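Local coordinates for NmrA family protein (Shigella flexneri 2a, PDB 3QVO), which is of unknown function but, as an NmrA-family protein with a Rossmann fold, probably binds NAD(P), at residues Gln34-His38 / Arg197-Ala201; Lys46-Gln51 / Tyr65-Ser69; Val76-Leu82 / Ile103-Val108; Phe190-Ser196 / Ile221-Asp227. One frame throughout, in Å; residues are numbered along the deposited sequence.

Interaction 1 (Gln34-His38 / Arg197-Ala201)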
# COMPACT_ATOMS: atom_id res chain seq x y z
N GLN A 34 7.36 7.12 1.53
CA GLN A 34 6.81 8.38 1.99
C GLN A 34 5.32 8.31 2.34
O GLN A 34 4.88 9.03 3.24
CB GLN A 34 7.04 9.47 0.94
CG GLN A 34 8.48 9.57 0.40
CD GLN A 34 8.66 10.72 -0.58
OE1 GLN A 34 8.15 11.82 -0.36
NE2 GLN A 34 9.38 10.46 -1.65
N ILE A 35 4.53 7.52 1.64
CA ILE A 35 3.16 7.27 2.10
C ILE A 35 3.19 6.44 3.38
O ILE A 35 2.41 6.70 4.33
CB ILE A 35 2.27 6.57 1.05
CG1 ILE A 35 1.92 7.54 -0.10
CG2 ILE A 35 0.98 6.08 1.66
CD1 ILE A 35 1.51 6.79 -1.40
N ALA A 36 4.09 5.48 3.41
CA ALA A 36 4.22 4.61 4.57
C ALA A 36 4.42 5.42 5.88
O ALA A 36 3.86 5.06 6.92
CB ALA A 36 5.34 3.59 4.36
N ARG A 37 5.20 6.51 5.82
CA ARG A 37 5.58 7.28 7.00
C ARG A 37 4.41 7.92 7.70
O ARG A 37 4.39 8.04 8.93
CB ARG A 37 6.62 8.37 6.66
N HIS A 38 3.42 8.33 6.91
CA HIS A 38 2.20 8.91 7.43
C HIS A 38 1.36 7.79 8.06
O HIS A 38 0.77 7.98 9.10
CB HIS A 38 1.38 9.60 6.33
CG HIS A 38 2.05 10.77 5.68
ND1 HIS A 38 2.17 11.99 6.29
CD2 HIS A 38 2.54 10.93 4.43
CE1 HIS A 38 2.76 12.85 5.47
NE2 HIS A 38 2.99 12.23 4.33
N ARG A 197 -0.28 12.53 -0.52
CA ARG A 197 0.13 11.33 0.17
C ARG A 197 -0.63 11.18 1.49
O ARG A 197 -1.03 10.08 1.87
CB ARG A 197 1.62 11.42 0.46
CG ARG A 197 2.48 11.28 -0.77
CD ARG A 197 3.93 10.97 -0.41
NE ARG A 197 4.73 10.74 -1.61
CZ ARG A 197 5.14 11.70 -2.44
NH1 ARG A 197 5.85 11.39 -3.51
NH2 ARG A 197 4.82 12.96 -2.22
N LYS A 198 -0.85 12.28 2.18
CA LYS A 198 -1.57 12.22 3.45
C LYS A 198 -2.98 11.70 3.21
O LYS A 198 -3.49 10.92 4.03
CB LYS A 198 -1.58 13.60 4.09
CG LYS A 198 -1.81 13.66 5.56
CD LYS A 198 -1.31 15.01 6.16
CE LYS A 198 0.23 14.94 6.49
NZ LYS A 198 0.83 16.21 6.99
N SER A 199 -3.57 12.06 2.07
CA SER A 199 -4.88 11.56 1.73
C SER A 199 -4.85 10.04 1.60
O SER A 199 -5.70 9.33 2.16
CB SER A 199 -5.39 12.15 0.43
OG SER A 199 -5.58 13.58 0.51
N VAL A 200 -3.86 9.55 0.87
CA VAL A 200 -3.79 8.14 0.61
C VAL A 200 -3.52 7.39 1.90
O VAL A 200 -4.08 6.34 2.15
CB VAL A 200 -2.75 7.82 -0.46
CG1 VAL A 200 -2.72 6.30 -0.74
CG2 VAL A 200 -3.06 8.59 -1.73
N ALA A 201 -2.68 7.96 2.76
CA ALA A 201 -2.42 7.36 4.07
C ALA A 201 -3.69 7.30 4.91
O ALA A 201 -3.95 6.30 5.59
CB ALA A 201 -1.34 8.11 4.83
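Two helices that lie on one face of the Rossmann-type sheet meet here, helix 34-43, which follows strand 24-29, and helix 197-209 from the C-terminal part of the chain. The two short segments approach to 8.5 Å between their axes, which cross at -57°. Arg197 carries much of the contact. Its chain is extended from CG to NE and runs across Ile35 and Gln34. Arg197 CG lies 3.8 Å from Ile35 CG1, the two side chains crossing at about a right angle. Further out, the amide of Gln34 stacks on the guanidinium. The two planes are only 10° apart, and Gln34 OE1 sits over the centre of the guanidinium, 3.7 Å from Arg197 CZ. This is a face contact. The charge is met by a salt bridge from Arg197 NH2 to Asp175.

His38 packs from the next turn. His38 CB touches Ala201 CB at 3.4 Å, and the ring reaches over the start of helix 197-209. With His38 CG anti to the carbonyl carbon (chi1 -64°), one face of the ring lies over Lys198 N, and His38 CE1 is 3.4 Å from Lys198 CE. The Lys198 chain bends, and its NZ forms a salt bridge with Asp177. Beneath, Ile35 CD1 faces Val200 CG1 at 4.3 Å, with Leu173 and Tyr93 of the sheet also against Ile35. The arrangement is that of two helices of an alpha/beta Rossmann-type fold packed side by side on one face of the sheet, Ile35 and Val200 facing its strands.

Interaction 2 (Lys46-Gln51 / Tyr65-Ser69)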
# COMPACT_ATOMS: atom_id res chain seq x y z
N LYS A 46 -2.28 4.00 18.23
CA LYS A 46 -3.28 2.95 18.35
C LYS A 46 -2.60 1.84 19.16
O LYS A 46 -1.79 1.12 18.65
CB LYS A 46 -3.75 2.46 16.97
CG LYS A 46 -4.18 3.58 15.96
CD LYS A 46 -5.70 3.72 15.84
CE LYS A 46 -6.16 5.00 15.09
NZ LYS A 46 -5.84 4.91 13.60
N GLN A 47 -2.94 1.71 20.44
CA GLN A 47 -2.22 0.81 21.37
C GLN A 47 -2.66 -0.68 21.20
O GLN A 47 -2.06 -1.58 21.78
CB GLN A 47 -2.35 1.30 22.84
CG GLN A 47 -2.61 2.87 23.04
CD GLN A 47 -2.94 3.31 24.48
OE1 GLN A 47 -2.04 3.47 25.34
NE2 GLN A 47 -4.23 3.57 24.74
N THR A 48 -3.67 -0.94 20.38
CA THR A 48 -4.08 -2.32 20.08
C THR A 48 -3.66 -2.81 18.65
O THR A 48 -4.09 -3.85 18.18
CB THR A 48 -5.55 -2.42 20.23
OG1 THR A 48 -6.17 -1.69 19.19
CG2 THR A 48 -5.95 -1.77 21.55
N ILE A 49 -2.85 -2.01 17.96
CA ILE A 49 -2.20 -2.43 16.76
C ILE A 49 -0.75 -2.73 17.10
O ILE A 49 -0.13 -2.01 17.87
CB ILE A 49 -2.11 -1.28 15.75
CG1 ILE A 49 -3.50 -0.86 15.32
CG2 ILE A 49 -1.10 -1.66 14.61
CD1 ILE A 49 -4.03 -1.47 14.12
N LYS A 50 -0.21 -3.76 16.50
CA LYS A 50 1.23 -3.92 16.48
C LYS A 50 1.64 -3.80 15.02
O LYS A 50 1.16 -4.58 14.18
CB LYS A 50 1.64 -5.27 17.02
CG LYS A 50 3.14 -5.55 16.79
CD LYS A 50 3.58 -6.97 17.25
CE LYS A 50 4.83 -7.46 16.45
NZ LYS A 50 5.46 -8.78 16.99
N GLN A 51 2.52 -2.84 14.70
CA GLN A 51 2.93 -2.66 13.29
C GLN A 51 4.35 -3.13 13.06
O GLN A 51 5.26 -2.74 13.77
CB GLN A 51 2.74 -1.20 12.82
CG GLN A 51 3.38 -0.12 13.68
CD GLN A 51 3.09 1.28 13.15
OE1 GLN A 51 2.91 1.45 11.95
NE2 GLN A 51 3.09 2.28 14.03
N TYR A 65 10.80 5.84 16.90
CA TYR A 65 10.19 4.64 16.41
C TYR A 65 9.06 4.41 17.36
O TYR A 65 9.30 4.29 18.55
CB TYR A 65 11.20 3.47 16.43
CG TYR A 65 12.47 3.70 15.60
CD1 TYR A 65 12.40 4.31 14.35
CD2 TYR A 65 13.73 3.28 16.07
CE1 TYR A 65 13.53 4.51 13.58
CE2 TYR A 65 14.89 3.48 15.29
CZ TYR A 65 14.77 4.10 14.05
OH TYR A 65 15.87 4.33 13.23
N PRO A 66 7.84 4.34 16.85
CA PRO A 66 6.70 4.12 17.73
C PRO A 66 6.85 2.88 18.58
O PRO A 66 7.47 1.92 18.17
CB PRO A 66 5.52 3.93 16.77
CG PRO A 66 6.05 4.11 15.40
CD PRO A 66 7.51 4.12 15.43
N THR A 67 6.23 2.90 19.76
CA THR A 67 6.42 1.83 20.74
C THR A 67 5.69 0.58 20.33
O THR A 67 6.03 -0.51 20.76
CB THR A 67 5.97 2.28 22.17
OG1 THR A 67 4.55 2.48 22.18
CG2 THR A 67 6.67 3.56 22.55
N ASN A 68 4.69 0.72 19.45
CA ASN A 68 3.96 -0.42 18.95
C ASN A 68 4.56 -0.99 17.63
O ASN A 68 3.88 -1.70 16.90
CB ASN A 68 2.48 -0.07 18.79
CG ASN A 68 2.22 0.93 17.64
OD1 ASN A 68 3.17 1.44 17.03
ND2 ASN A 68 0.95 1.20 17.35
N SER A 69 5.85 -0.73 17.36
CA SER A 69 6.48 -1.15 16.09
C SER A 69 7.57 -2.15 16.30
O SER A 69 8.16 -2.24 17.36
CB SER A 69 7.10 0.03 15.33
OG SER A 69 8.28 0.52 15.99
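Asn68 ND2 is gripped by two backbone carbonyls, Lys46 O across the contact and Leu43 O at the end of helix 34-43. The bond from Asn68 ND2 to Lys46 O is 3.0 Å long and somewhat bent, with 143° at the hydrogen. Lys46 O lies close to the amide plane of Asn68, while the donor is tilted from the carbonyl plane of Lys46. The other end of the amide is held too. Gln51 NE2 gives a straight bond of 3.1 Å to Asn68 OD1, and the two amide planes stand almost perpendicular, 89° apart. Gln51 NE2 also donates to Ile40 O, so Asn68 of the loop and Gln51 of the strand both bond to carbonyls of helix 34-43.

Asn68 CG lies between its backbone N and carbonyl carbon (chi1 70°), which carries the amide across toward the turn at Lys46-Ile49. Asn68 CB itself lies 3.4 Å from Ile49 O. Pro66 CG lies 3.7 Å from Gln51 NE2, the two side chains crossing at about a right angle.

The backbones join at the same place. Gln51 N donates to Asn68 O at 2.8 Å. Gln51 and Ser69 form a parallel bridge, and Ser69 CA comes 3.1 Å from Gln51 O in a CA-H...O contact. Ser69 OG turns back to Pro66 O, which also accepts from Ser69 N and so fixes the type I turn Pro66-Ser69. The arrangement marks the start of the parallel pair 49-55 and 69-73 of a Rossmann-type sheet, with the Asn68 amide tied to the Lys46-Ile49 turn where that pair begins.

Interaction 3 (Val76-Leu82 / Ile103-Val108); sequences VLNHAAL and IQANSV
Ser107 OG and Val76 O meet in the central polar bond between these segments. The hydroxyl donates to the carbonyl over 2.8 Å, with the donor tilted 24° from the carbonyl plane. It is placed there by chi1 of 176°, which sets OG anti to the backbone N and out toward the loop before helix 79-86. The same oxygen accepts a second, weak bond from His79 ND1 at 3.1 Å, bent to 124° at the hydrogen. Ser107 OG lies at the edge of the His79 ring, near its plane. One buried hydroxyl is therefore used both as donor and as acceptor.

Asn78 caps the helix that follows. Its OD1 accepts from Ala81 N at 2.9 Å, the donor sitting above the carbonyl plane. Leu77 N is taken by Asp75 OD1. The Gln104 amide nitrogen is satisfied outside the contact, by Glu99 O and Thr97 O. Gln104 OE1 comes 3.3 Å from Val76 CG2, a methyl that packs across the extended Gln104 chain at about a right angle.

Apolar groups fill in around the polar centre. Leu77 CD2 reaches Gln104 CA at 3.8 Å and Ile103 CG2 at 3.9 Å. On the inner side Leu82 CD2 lies against Ser107 and, at 4.4 Å, Val108 CG2. Leu29 of strand 24-29 touches Val76, Leu82 and Val108, so the contact closes over the sheet. Helix 101-114 is thus set between helix 79-86 and helix 149-159, whose Ala154 and Ala157 meet Ala105 and Asn106, with Phe122 and Leu120 of strand 119-123 beneath it.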
# COMPACT_ATOMS: atom_id res chain seq x y z
N VAL A 76 11.50 -7.88 -0.00
CA VAL A 76 10.38 -8.79 -0.34
C VAL A 76 10.76 -9.94 -1.30
O VAL A 76 10.10 -10.97 -1.31
CB VAL A 76 9.12 -8.05 -0.90
CG1 VAL A 76 8.69 -6.98 0.13
CG2 VAL A 76 9.37 -7.46 -2.24
N LEU A 77 11.84 -9.81 -2.05
CA LEU A 77 12.28 -10.95 -2.85
C LEU A 77 13.16 -11.90 -2.05
O LEU A 77 13.60 -12.91 -2.59
CB LEU A 77 12.99 -10.51 -4.15
CG LEU A 77 12.08 -9.63 -5.01
CD1 LEU A 77 12.77 -9.19 -6.32
CD2 LEU A 77 10.79 -10.37 -5.32
N ASN A 78 13.44 -11.58 -0.80
CA ASN A 78 14.07 -12.59 0.07
C ASN A 78 12.89 -13.30 0.69
O ASN A 78 12.33 -12.83 1.67
CB ASN A 78 14.95 -11.96 1.15
CG ASN A 78 15.50 -13.01 2.13
OD1 ASN A 78 14.93 -14.10 2.29
ND2 ASN A 78 16.61 -12.69 2.77
N HIS A 79 12.53 -14.43 0.12
CA HIS A 79 11.31 -15.13 0.48
C HIS A 79 11.37 -15.63 1.90
O HIS A 79 10.37 -15.63 2.59
CB HIS A 79 11.05 -16.37 -0.45
CG HIS A 79 10.97 -16.03 -1.91
ND1 HIS A 79 9.94 -15.30 -2.45
CD2 HIS A 79 11.80 -16.33 -2.94
CE1 HIS A 79 10.11 -15.18 -3.75
NE2 HIS A 79 11.24 -15.78 -4.08
N ALA A 80 12.52 -16.13 2.32
CA ALA A 80 12.67 -16.56 3.71
C ALA A 80 12.43 -15.38 4.70
O ALA A 80 11.72 -15.54 5.68
CB ALA A 80 14.05 -17.17 3.93
N ALA A 81 12.96 -14.19 4.41
CA ALA A 81 12.83 -13.11 5.34
C ALA A 81 11.38 -12.68 5.40
O ALA A 81 10.85 -12.36 6.48
CB ALA A 81 13.71 -11.97 4.93
N LEU A 82 10.75 -12.62 4.24
CA LEU A 82 9.38 -12.19 4.12
C LEU A 82 8.45 -13.15 4.84
O LEU A 82 7.65 -12.71 5.62
CB LEU A 82 9.01 -12.03 2.64
CG LEU A 82 7.55 -11.58 2.41
CD1 LEU A 82 7.30 -10.25 3.00
CD2 LEU A 82 7.20 -11.62 0.94
N ILE A 103 7.05 -9.73 -9.92
CA ILE A 103 7.76 -10.71 -9.15
C ILE A 103 7.56 -10.44 -7.68
O ILE A 103 7.26 -11.38 -6.88
CB ILE A 103 9.27 -10.81 -9.56
CG1 ILE A 103 9.38 -11.15 -11.04
CG2 ILE A 103 9.96 -11.91 -8.78
CD1 ILE A 103 10.86 -11.04 -11.64
N GLN A 104 7.65 -9.16 -7.30
CA GLN A 104 7.40 -8.76 -5.92
C GLN A 104 5.98 -9.09 -5.45
O GLN A 104 5.78 -9.65 -4.33
CB GLN A 104 7.65 -7.26 -5.70
CG GLN A 104 9.08 -6.78 -5.94
CD GLN A 104 9.23 -5.34 -5.54
OE1 GLN A 104 8.93 -4.97 -4.40
NE2 GLN A 104 9.68 -4.52 -6.45
N ALA A 105 4.98 -8.70 -6.26
CA ALA A 105 3.59 -9.02 -5.87
C ALA A 105 3.42 -10.53 -5.71
O ALA A 105 2.80 -10.97 -4.80
CB ALA A 105 2.57 -8.51 -6.89
N ASN A 106 3.94 -11.33 -6.65
CA ASN A 106 3.82 -12.79 -6.58
C ASN A 106 4.41 -13.30 -5.26
O ASN A 106 3.87 -14.24 -4.63
CB ASN A 106 4.55 -13.45 -7.73
CG ASN A 106 3.80 -13.36 -9.06
OD1 ASN A 106 2.63 -13.00 -9.10
ND2 ASN A 106 4.49 -13.72 -10.16
N SER A 107 5.49 -12.68 -4.82
CA SER A 107 6.16 -13.10 -3.62
C SER A 107 5.31 -12.76 -2.39
O SER A 107 5.24 -13.55 -1.44
CB SER A 107 7.55 -12.47 -3.56
OG SER A 107 8.21 -12.76 -2.35
N VAL A 108 4.61 -11.63 -2.42
CA VAL A 108 3.80 -11.26 -1.32
C VAL A 108 2.61 -12.22 -1.24
O VAL A 108 2.25 -12.69 -0.16
CB VAL A 108 3.36 -9.77 -1.39
CG1 VAL A 108 2.32 -9.41 -0.31
CG2 VAL A 108 4.60 -8.87 -1.25

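Interaction 4 (Phe190-Ser196 / Ile221-Asp227); sequences FKGTIVS and INQPGTD
Thr226 sits against Gly192-Ile194 where, in the Rossmann-type sheet, the loop before strand 194-196 meets the loop after strand 217-222. Thr226 CB lies 4.0 Å from Ile194 CG1. From there the branches part. Thr226 CG2 packs on Ile194 CG1 at 3.8 Å, the side chains crossing obliquely. Thr226 OG1, between its backbone N and carbonyl carbon (chi1 60°), accepts from Thr193 N at 3.2 Å and donates to Gln223 O. Thr193 N is shared, since Thr226 O also accepts from it.

Gln223 O takes a second donor, Asn222 ND2, and the two donors come from opposite faces of its carbonyl plane. The Asn222 amide lies against the backbone at Gly192, with Asn222 CG 3.3 Å from Gly192 N. Asn222 ND2 (3.4 Å) and Thr226 OG1 (3.5 Å) come close to Gly192 CA, where there is no side chain. Asn222 ND2 also bonds Glu182, while the buried Asn222 OD1 has no partner in the model.

Val195 and Ile221 turn inward onto Val200 of helix 197-209. Between the backbones Gln223 N donates to Ile194 O at 2.8 Å. Beyond it one water accepts from Ser196 N and donates to Gln223 OE1 at 2.7 Å.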
# COMPACT_ATOMS: atom_id res chain seq x y z
N PHE A 190 -9.82 8.23 -13.81
CA PHE A 190 -9.53 9.15 -12.74
C PHE A 190 -10.33 10.46 -12.92
O PHE A 190 -10.22 11.06 -13.94
CB PHE A 190 -8.04 9.52 -12.78
CG PHE A 190 -7.13 8.48 -12.20
CD1 PHE A 190 -7.04 8.32 -10.83
CD2 PHE A 190 -6.35 7.69 -13.01
CE1 PHE A 190 -6.19 7.39 -10.28
CE2 PHE A 190 -5.50 6.72 -12.46
CZ PHE A 190 -5.42 6.59 -11.09
N LYS A 191 -11.11 10.89 -11.91
CA LYS A 191 -11.76 12.20 -11.88
C LYS A 191 -10.83 13.34 -11.50
O LYS A 191 -11.27 14.50 -11.38
CB LYS A 191 -12.92 12.23 -10.88
CG LYS A 191 -14.00 11.20 -11.14
CD LYS A 191 -15.18 11.37 -10.18
CE LYS A 191 -16.05 10.09 -10.17
NZ LYS A 191 -17.51 10.39 -10.13
N GLY A 192 -9.54 13.06 -11.33
CA GLY A 192 -8.62 14.15 -11.05
C GLY A 192 -7.18 13.84 -11.29
O GLY A 192 -6.80 12.72 -11.49
N THR A 193 -6.37 14.86 -11.22
CA THR A 193 -4.98 14.82 -11.62
C THR A 193 -3.99 14.46 -10.51
O THR A 193 -2.96 13.89 -10.79
CB THR A 193 -4.64 16.21 -12.17
OG1 THR A 193 -5.01 16.25 -13.56
CG2 THR A 193 -3.18 16.58 -11.97
N ILE A 194 -4.29 14.87 -9.27
CA ILE A 194 -3.34 14.79 -8.15
C ILE A 194 -4.02 14.29 -6.87
O ILE A 194 -5.25 14.29 -6.76
CB ILE A 194 -2.70 16.15 -7.85
CG1 ILE A 194 -3.74 17.14 -7.26
CG2 ILE A 194 -2.03 16.78 -9.11
CD1 ILE A 194 -3.28 18.60 -7.21
N VAL A 195 -3.22 13.87 -5.91
CA VAL A 195 -3.71 13.56 -4.57
C VAL A 195 -2.57 13.61 -3.59
O VAL A 195 -1.44 13.25 -3.93
CB VAL A 195 -4.44 12.21 -4.52
CG1 VAL A 195 -3.48 11.04 -4.66
CG2 VAL A 195 -5.25 12.11 -3.27
N SER A 196 -2.84 14.11 -2.40
CA SER A 196 -1.84 14.16 -1.36
C SER A 196 -1.54 12.76 -0.83
O SER A 196 -2.41 11.89 -0.73
CB SER A 196 -2.30 15.07 -0.20
OG SER A 196 -3.33 14.45 0.58
N ILE A 221 -7.70 7.03 -6.53
CA ILE A 221 -7.82 8.05 -5.49
C ILE A 221 -7.32 9.39 -6.05
O ILE A 221 -6.17 9.53 -6.44
CB ILE A 221 -6.96 7.70 -4.23
CG1 ILE A 221 -7.06 6.22 -3.85
CG2 ILE A 221 -7.37 8.55 -3.01
CD1 ILE A 221 -5.82 5.73 -3.03
N ASN A 222 -8.21 10.38 -6.10
CA ASN A 222 -7.81 11.74 -6.49
C ASN A 222 -8.40 12.85 -5.59
O ASN A 222 -9.45 12.68 -5.00
CB ASN A 222 -8.21 11.99 -7.95
CG ASN A 222 -9.69 12.20 -8.10
OD1 ASN A 222 -10.43 11.24 -8.26
ND2 ASN A 222 -10.14 13.47 -8.04
N GLN A 223 -7.72 13.99 -5.54
CA GLN A 223 -8.22 15.18 -4.88
C GLN A 223 -9.36 15.73 -5.75
O GLN A 223 -9.26 15.71 -6.97
CB GLN A 223 -7.08 16.19 -4.76
CG GLN A 223 -7.36 17.49 -4.03
CD GLN A 223 -6.07 18.28 -3.72
OE1 GLN A 223 -5.04 17.71 -3.26
NE2 GLN A 223 -6.11 19.59 -3.96
N PRO A 224 -10.48 16.15 -5.14
CA PRO A 224 -11.56 16.69 -5.95
C PRO A 224 -11.19 18.02 -6.57
O PRO A 224 -10.41 18.78 -5.99
CB PRO A 224 -12.70 16.90 -4.95
CG PRO A 224 -12.40 16.00 -3.81
CD PRO A 224 -10.91 15.90 -3.75
N GLY A 225 -11.76 18.32 -7.74
CA GLY A 225 -11.57 19.62 -8.40
C GLY A 225 -10.13 19.84 -8.87
O GLY A 225 -9.56 20.90 -8.70
N THR A 226 -9.53 18.79 -9.43
CA THR A 226 -8.18 18.89 -10.00
C THR A 226 -8.20 18.21 -11.36
O THR A 226 -7.20 17.64 -11.81
CB THR A 226 -7.15 18.18 -9.10
OG1 THR A 226 -7.51 16.79 -8.98
CG2 THR A 226 -7.07 18.85 -7.74
N ASP A 227 -9.37 18.26 -11.98
CA ASP A 227 -9.56 17.67 -13.29
C ASP A 227 -8.71 18.51 -14.27
O ASP A 227 -8.50 19.70 -14.05
CB ASP A 227 -11.06 17.69 -13.64
CG ASP A 227 -11.37 17.01 -14.96
OD1 ASP A 227 -10.88 15.88 -15.22
OD2 ASP A 227 -12.13 17.64 -15.75
O HOH W 1 -5.06 15.54 -1.61

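Interactions 1 and 4 touch. Val200 of the first packs on Val195 and Ile221 of the second, and helix 197-209 follows directly on strand 194-196. Interaction 2 shares helix 34-43 with interaction 1 as a neighbour, but their centres are about 17 Å apart. Interaction 3 is the most buried and lies across the chain's centre from interactions 1 and 4. The chemistry follows place. Interaction 1 joins two helices by side-chain packing, while Arg197 and Lys198 pair with Asp175 and Asp177 outside the two segments. Interaction 3 joins helix 101-114 to the loop and first turn of helix 79-86 around one serine hydroxyl. At partly exposed strand ends, interaction 2 adds side-chain amides to a backbone bond, interaction 4 a threonine hydroxyl and a water.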